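Local atomic coordinates of 6-O-methylguanine DNA methyltransferase (Enterococcus faecalis, PDB entry 2B6C), a protein that is of unproven function but probably acts in the repair of alkylated DNA, as an all-helical AlkD-like protein. Residues 59-62 against 63-67; 183-186 against 187-190. All coordinates share one frame; numbering follows the deposited sequence.

Contact 1. Residues 59-62 against 63-67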
ATOM      1  N   GLU B  59       5.149 -18.831  -6.507  1.00 15.90           N
ATOM      2  CA  GLU B  59       5.749 -18.783  -5.174  1.00 15.36           C
ATOM      3  C   GLU B  59       4.669 -19.003  -4.117  1.00 15.20           C
ATOM      4  O   GLU B  59       4.864 -19.727  -3.149  1.00 14.65           O
ATOM      5  CB  GLU B  59       6.465 -17.445  -4.955  1.00 15.67           C
ATOM      6  CG  GLU B  59       7.716 -17.267  -5.803  1.00 19.34           C
ATOM      7  CD  GLU B  59       8.983 -17.801  -5.117  1.00 25.01           C
ATOM      8  OE1 GLU B  59       8.946 -18.133  -3.916  1.00 24.74           O
ATOM      9  OE2 GLU B  59      10.035 -17.855  -5.780  1.00 27.81           O
ATOM     10  N   ILE B  60       3.508 -18.388  -4.313  1.00 15.22           N
ATOM     11  CA  ILE B  60       2.409 -18.592  -3.376  1.00 15.26           C
ATOM     12  C   ILE B  60       2.080 -20.086  -3.338  1.00 15.58           C
ATOM     13  O   ILE B  60       1.951 -20.678  -2.273  1.00 15.77           O
ATOM     14  CB  ILE B  60       1.165 -17.754  -3.735  1.00 14.69           C
ATOM     15  CG1 ILE B  60       1.444 -16.279  -3.444  1.00 14.05           C
ATOM     16  CG2 ILE B  60      -0.072 -18.236  -2.953  1.00 12.44           C
ATOM     17  CD1 ILE B  60       0.410 -15.325  -3.976  1.00 10.75           C
ATOM     18  N   GLU B  61       1.951 -20.685  -4.520  1.00 15.28           N
ATOM     19  CA  GLU B  61       1.671 -22.092  -4.614  1.00 14.94           C
ATOM     20  C   GLU B  61       2.780 -22.953  -3.964  1.00 14.85           C
ATOM     21  O   GLU B  61       2.467 -23.849  -3.192  1.00 14.72           O
ATOM     22  CB  GLU B  61       1.379 -22.484  -6.077  1.00 14.74           C
ATOM     23  CG  GLU B  61       1.335 -23.994  -6.346  1.00 16.82           C
ATOM     24  CD  GLU B  61       0.109 -24.718  -5.728  1.00 23.26           C
ATOM     25  OE1 GLU B  61      -0.883 -24.073  -5.273  1.00 23.46           O
ATOM     26  OE2 GLU B  61       0.127 -25.968  -5.722  1.00 25.30           O
ATOM     27  N   ALA B  62       4.048 -22.709  -4.291  1.00 14.38           N
ATOM     28  CA  ALA B  62       5.146 -23.463  -3.640  1.00 15.60           C
ATOM     29  C   ALA B  62       5.178 -23.366  -2.105  1.00 16.61           C
ATOM     30  O   ALA B  62       5.311 -24.394  -1.443  1.00 17.65           O
ATOM     31  CB  ALA B  62       6.513 -23.120  -4.247  1.00 15.70           C
ATOM     32  N   TYR B  63       5.004 -22.169  -1.528  1.00 16.88           N
ATOM     33  CA  TYR B  63       4.931 -22.048  -0.055  1.00 16.16           C
ATOM     34  C   TYR B  63       3.710 -22.776   0.534  1.00 16.10           C
ATOM     35  O   TYR B  63       3.790 -23.377   1.609  1.00 15.44           O
ATOM     36  CB  TYR B  63       4.957 -20.584   0.397  1.00 16.12           C
ATOM     37  CG  TYR B  63       6.352 -19.979   0.354  1.00 17.03           C
ATOM     38  CD1 TYR B  63       7.283 -20.258   1.350  1.00 17.01           C
ATOM     39  CD2 TYR B  63       6.732 -19.134  -0.682  1.00 14.48           C
ATOM     40  CE1 TYR B  63       8.568 -19.739   1.296  1.00 18.39           C
ATOM     41  CE2 TYR B  63       7.990 -18.610  -0.753  1.00 16.36           C
ATOM     42  CZ  TYR B  63       8.919 -18.910   0.242  1.00 17.77           C
ATOM     43  OH  TYR B  63      10.185 -18.376   0.184  1.00 17.41           O
ATOM     44  N   TYR B  64       2.577 -22.732  -0.169  1.00 16.09           N
ATOM     45  CA  TYR B  64       1.361 -23.352   0.351  1.00 14.85           C
ATOM     46  C   TYR B  64       1.529 -24.860   0.409  1.00 15.81           C
ATOM     47  O   TYR B  64       1.027 -25.516   1.306  1.00 15.44           O
ATOM     48  CB  TYR B  64       0.135 -22.979  -0.495  1.00 14.85           C
ATOM     49  CG  TYR B  64      -1.151 -23.017   0.312  1.00 13.62           C
ATOM     50  CD1 TYR B  64      -1.514 -21.932   1.108  1.00 12.09           C
ATOM     51  CD2 TYR B  64      -1.967 -24.154   0.326  1.00 13.37           C
ATOM     52  CE1 TYR B  64      -2.668 -21.964   1.861  1.00 13.91           C
ATOM     53  CE2 TYR B  64      -3.159 -24.206   1.102  1.00 12.38           C
ATOM     54  CZ  TYR B  64      -3.499 -23.101   1.848  1.00 13.79           C
ATOM     55  OH  TYR B  64      -4.647 -23.099   2.631  1.00 15.77           O
ATOM     56  N   GLN B  65       2.300 -25.412  -0.522  1.00 15.67           N
ATOM     57  CA  GLN B  65       2.446 -26.856  -0.570  1.00 15.86           C
ATOM     58  C   GLN B  65       3.615 -27.392   0.297  1.00 15.65           C
ATOM     59  O   GLN B  65       3.774 -28.598   0.427  1.00 16.24           O
ATOM     60  CB  GLN B  65       2.494 -27.345  -2.028  1.00 16.15           C
ATOM     61  CG  GLN B  65       1.299 -26.857  -2.937  1.00 17.74           C
ATOM     62  CD  GLN B  65      -0.137 -27.146  -2.374  1.00 22.07           C
ATOM     63  OE1 GLN B  65      -0.357 -28.099  -1.601  1.00 21.32           O
ATOM     64  NE2 GLN B  65      -1.122 -26.322  -2.797  1.00 23.93           N
ATOM     65  N   LYS B  66       4.396 -26.507   0.925  1.00 14.80           N
ATOM     66  CA  LYS B  66       5.412 -26.939   1.881  1.00 15.33           C
ATOM     67  C   LYS B  66       4.731 -27.559   3.114  1.00 15.03           C
ATOM     68  O   LYS B  66       3.579 -27.258   3.403  1.00 13.37           O
ATOM     69  CB  LYS B  66       6.344 -25.767   2.262  1.00 15.61           C
ATOM     70  CG  LYS B  66       7.323 -25.383   1.142  1.00 14.54           C
ATOM     71  CD  LYS B  66       8.242 -24.170   1.419  1.00 18.32           C
ATOM     72  CE  LYS B  66       9.401 -24.500   2.388  1.00 23.60           C
ATOM     73  NZ  LYS B  66      10.399 -25.588   1.946  1.00 26.14           N
ATOM     74  N   THR B  67       5.475 -28.382   3.857  1.00 14.96           N
ATOM     75  CA  THR B  67       4.925 -29.203   4.910  1.00 14.74           C
ATOM     76  C   THR B  67       4.447 -28.445   6.118  1.00 15.05           C
ATOM     77  O   THR B  67       3.325 -28.648   6.579  1.00 15.53           O
ATOM     78  CB  THR B  67       5.965 -30.266   5.350  1.00 14.63           C
ATOM     79  OG1 THR B  67       6.123 -31.182   4.274  1.00 14.46           O
ATOM     80  CG2 THR B  67       5.474 -31.041   6.601  1.00 14.07           C
TER
HETATM   81  O   HOH W   1      10.925 -17.468  -2.248  1.00 23.46           O
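At the edge of the Tyr63 ring, near its plane, sits the carbonyl oxygen of Glu59, with CD2 of Tyr63 3.2 Å from O of Glu59. This is an i to i+4 pairing in the last turns of helix 53-65, part of the all-helical fold of the AlkD-like family. The Glu59 carboxylate runs alongside the ring, pointing the same way, its plane turned 35° from it, and OE1 of Glu59 lies 3.3 Å from CE2 of Tyr63. Both side chains have CG anti to the carbonyl carbon, so that they leave the helix in the same sense. Tyr63 OH is also bonded to the backbone N of Leu7, and helix 69-81 packs against Ile60, Tyr63 and Tyr64.

Two residues further along the helix, the Glu61 carboxylate and Gln65 amide approach at a slant. Gln65 NE2 reaches both carboxylate oxygens by weak bonds, 3.4 Å to OE1 and 3.2 Å to OE2 of Glu61; Glu61 OE1 has its stronger partner in the hydroxyl of Tyr97, and Gln65 NE2 is also hydrogen-bonded to OE1 of Gln100. Backbone bonds weaken toward the end of this segment: Tyr63 N to Glu59 O is almost straight (176°), whereas the bond from Lys66 N to Ala62 O is weak, long and bent. A water bridges the first pair, 2.7 Å from Glu59 OE1, to which it donates, and 2.7 Å from Tyr63 OH.

Contact 2. Residues 183-186 against 187-190. With SO4 (sulfate ion), chain J.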
ATOM      1  N   LEU B 183     -22.305 -10.795  13.288  1.00 14.45           N
ATOM      2  CA  LEU B 183     -23.290  -9.946  13.969  1.00 14.17           C
ATOM      3  C   LEU B 183     -22.635  -9.019  14.977  1.00 14.34           C
ATOM      4  O   LEU B 183     -22.931  -7.820  14.997  1.00 14.40           O
ATOM      5  CB  LEU B 183     -24.409 -10.781  14.594  1.00 13.39           C
ATOM      6  CG  LEU B 183     -25.278 -11.461  13.534  1.00 13.73           C
ATOM      7  CD1 LEU B 183     -26.132 -12.556  14.162  1.00 11.60           C
ATOM      8  CD2 LEU B 183     -26.102 -10.459  12.708  1.00 14.04           C
ATOM      9  N   ARG B 184     -21.716  -9.572  15.769  1.00 14.92           N
ATOM     10  CA  ARG B 184     -20.888  -8.801  16.686  1.00 16.36           C
ATOM     11  C   ARG B 184     -20.188  -7.615  16.013  1.00 16.45           C
ATOM     12  O   ARG B 184     -20.320  -6.483  16.481  1.00 16.06           O
ATOM     13  CB  ARG B 184     -19.862  -9.711  17.356  1.00 17.13           C
ATOM     14  CG  ARG B 184     -19.022  -9.097  18.437  1.00 19.01           C
ATOM     15  CD  ARG B 184     -18.102 -10.186  18.852  1.00 23.81           C
ATOM     16  NE  ARG B 184     -17.372  -9.935  20.071  1.00 28.49           N
ATOM     17  CZ  ARG B 184     -17.517 -10.604  21.215  1.00 29.25           C
ATOM     18  NH1 ARG B 184     -18.447 -11.540  21.373  1.00 30.74           N
ATOM     19  NH2 ARG B 184     -16.744 -10.290  22.233  1.00 29.86           N
ATOM     20  N   GLN B 185     -19.477  -7.871  14.917  1.00 16.63           N
ATOM     21  CA  GLN B 185     -18.759  -6.813  14.188  1.00 16.60           C
ATOM     22  C   GLN B 185     -19.689  -5.780  13.588  1.00 16.50           C
ATOM     23  O   GLN B 185     -19.446  -4.553  13.698  1.00 15.95           O
ATOM     24  CB  GLN B 185     -17.916  -7.414  13.048  1.00 17.84           C
ATOM     25  CG  GLN B 185     -16.589  -8.040  13.503  1.00 18.06           C
ATOM     26  CD  GLN B 185     -15.714  -7.027  14.230  1.00 21.78           C
ATOM     27  OE1 GLN B 185     -15.488  -7.146  15.429  1.00 23.41           O
ATOM     28  NE2 GLN B 185     -15.199  -6.036  13.490  1.00 22.46           N
ATOM     29  N   TYR B 186     -20.728  -6.261  12.902  1.00 15.73           N
ATOM     30  CA  TYR B 186     -21.651  -5.333  12.276  1.00 16.09           C
ATOM     31  C   TYR B 186     -22.435  -4.480  13.297  1.00 15.66           C
ATOM     32  O   TYR B 186     -22.748  -3.307  13.014  1.00 16.18           O
ATOM     33  CB  TYR B 186     -22.557  -6.022  11.258  1.00 16.66           C
ATOM     34  CG  TYR B 186     -23.315  -5.035  10.413  1.00 17.49           C
ATOM     35  CD1 TYR B 186     -22.647  -3.944   9.814  1.00 16.44           C
ATOM     36  CD2 TYR B 186     -24.698  -5.178  10.206  1.00 16.15           C
ATOM     37  CE1 TYR B 186     -23.336  -3.012   9.047  1.00 18.02           C
ATOM     38  CE2 TYR B 186     -25.408  -4.236   9.427  1.00 18.08           C
ATOM     39  CZ  TYR B 186     -24.712  -3.165   8.851  1.00 17.29           C
ATOM     40  OH  TYR B 186     -25.393  -2.246   8.094  1.00 19.85           O
ATOM     41  N   SER B 187     -22.704  -5.022  14.487  1.00 13.91           N
ATOM     42  CA  SER B 187     -23.370  -4.223  15.545  1.00 13.70           C
ATOM     43  C   SER B 187     -22.598  -2.976  15.978  1.00 13.09           C
ATOM     44  O   SER B 187     -23.162  -2.062  16.591  1.00 11.13           O
ATOM     45  CB  SER B 187     -23.677  -5.074  16.780  1.00 12.46           C
ATOM     46  OG  SER B 187     -22.481  -5.356  17.487  1.00 14.39           O
ATOM     47  N   LYS B 188     -21.298  -2.947  15.698  1.00 13.49           N
ATOM     48  CA  LYS B 188     -20.491  -1.755  16.047  1.00 14.80           C
ATOM     49  C   LYS B 188     -20.826  -0.572  15.148  1.00 13.91           C
ATOM     50  O   LYS B 188     -20.499   0.565  15.455  1.00 14.22           O
ATOM     51  CB  LYS B 188     -18.991  -2.067  15.967  1.00 14.17           C
ATOM     52  CG  LYS B 188     -18.553  -3.198  16.931  1.00 16.62           C
ATOM     53  CD  LYS B 188     -17.072  -3.542  16.712  1.00 16.49           C
ATOM     54  CE  LYS B 188     -16.700  -4.811  17.462  1.00 20.91           C
ATOM     55  NZ  LYS B 188     -15.249  -5.151  17.324  1.00 17.70           N
ATOM     56  N   THR B 189     -21.478  -0.887  14.037  1.00 14.59           N
ATOM     57  CA  THR B 189     -21.831   0.039  12.974  1.00 15.53           C
ATOM     58  C   THR B 189     -23.335   0.270  12.994  1.00 15.58           C
ATOM     59  O   THR B 189     -23.788   1.422  12.931  1.00 16.21           O
ATOM     60  CB  THR B 189     -21.414  -0.563  11.587  1.00 15.02           C
ATOM     61  OG1 THR B 189     -20.006  -0.551  11.504  1.00 16.00           O
ATOM     62  CG2 THR B 189     -21.977   0.217  10.410  1.00 17.31           C
ATOM     63  N   ASN B 190     -24.096  -0.822  13.041  1.00 15.00           N
ATOM     64  CA  ASN B 190     -25.559  -0.744  12.964  1.00 15.44           C
ATOM     65  C   ASN B 190     -26.235  -1.620  14.000  1.00 14.97           C
ATOM     66  O   ASN B 190     -26.721  -2.718  13.661  1.00 14.89           O
ATOM     67  CB  ASN B 190     -26.045  -1.102  11.553  1.00 15.43           C
ATOM     68  CG  ASN B 190     -27.458  -0.525  11.241  1.00 17.43           C
ATOM     69  OD1 ASN B 190     -28.278  -0.207  12.154  1.00 11.84           O
ATOM     70  ND2 ASN B 190     -27.734  -0.376   9.939  1.00 17.76           N
TER
HETATM   71  S   SO4 J 403     -14.136  -8.130  20.010  1.00 60.46           S
HETATM   72  O1  SO4 J 403     -13.191  -7.708  21.029  1.00 60.36           O
HETATM   73  O2  SO4 J 403     -14.574  -9.495  20.290  1.00 61.07           O
HETATM   74  O3  SO4 J 403     -13.442  -8.112  18.726  1.00 61.09           O
HETATM   75  O4  SO4 J 403     -15.307  -7.259  19.981  1.00 60.21           O
HETATM   76  O   HOH W   2     -18.511  -2.807  12.043  1.00 16.78           O
HETATM   77  O   HOH W   3     -13.522  -3.811  14.653  1.00 31.08           O
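Tyr186 meets Asn190 through a CH-pi contact: CB of Asn190 lies 4.1 Å from the centroid of the Tyr186 ring, 29° off its normal, and therefore off-centre. The two side chains run side by side, pointing the same way. CG2 of Thr189 adds a van der Waals contact, 3.8 Å from CE1 of Tyr186.

Backbone bonds end helix 173-186 and turn the chain. Tyr186 O accepts twice: Asn190 N approaches nearly along the C=O axis at 2.8 Å, and Thr189 N comes from above the carbonyl plane. Lys188 N donates to Gln185 O, also from above the carbonyl plane, while Ser187 N keeps the helical i to i+4 bond to Leu183 O.

Side-chain hydrogen bonds add to these. Ser187 OG, placed between its own N and carbonyl carbon (chi1 73°), bends back to donate to Arg184 O at 2.6 Å. Lys188 reaches back with its chain extended beyond CG, and NZ donates to Gln185 OE1 at 2.8 Å. One water links Gln185 O with Thr189 OG1.

A sulfate, probably from the crystallisation liquor, gathers weak bonds. Arg184 NE lies 2.8 Å from sulfate O2, and O4 sits in the guanidinium plane at its edge; Lys188 NZ approaches O4 at 3.4 Å. Tyr214 OH also binds the ion, and Arg184 has its firmer partner in Glu210.

Asn190 is the N-cap of helix 191-200, its OD1 accepting from Trp193 N, where the short loop after helix 173-186 ends. Leu183 and Tyr186 pack on Val194 of that helix and on helix 157-166, where Gln157 holds Tyr186 OH.

How the contacts relate
The two contacts lie on opposite sides of the chain's centre, their own centres 35 Å apart and their nearest atoms about 22 Å apart, so neither touches the other. Both are partly buried and occur where a helix ends, but they hold different elements: contact 1 stays largely within helix 53-65, whereas contact 2 carries helix 173-186 through a loop to the cap of helix 191-200. Each turns aromatic and aliphatic side chains inward while charged ones lie nearer the surface. The polar chemistry differs: contact 1 pairs acidic groups with a tyrosine and an amide, whereas contact 2 offers basic groups, and these meet a bound anion.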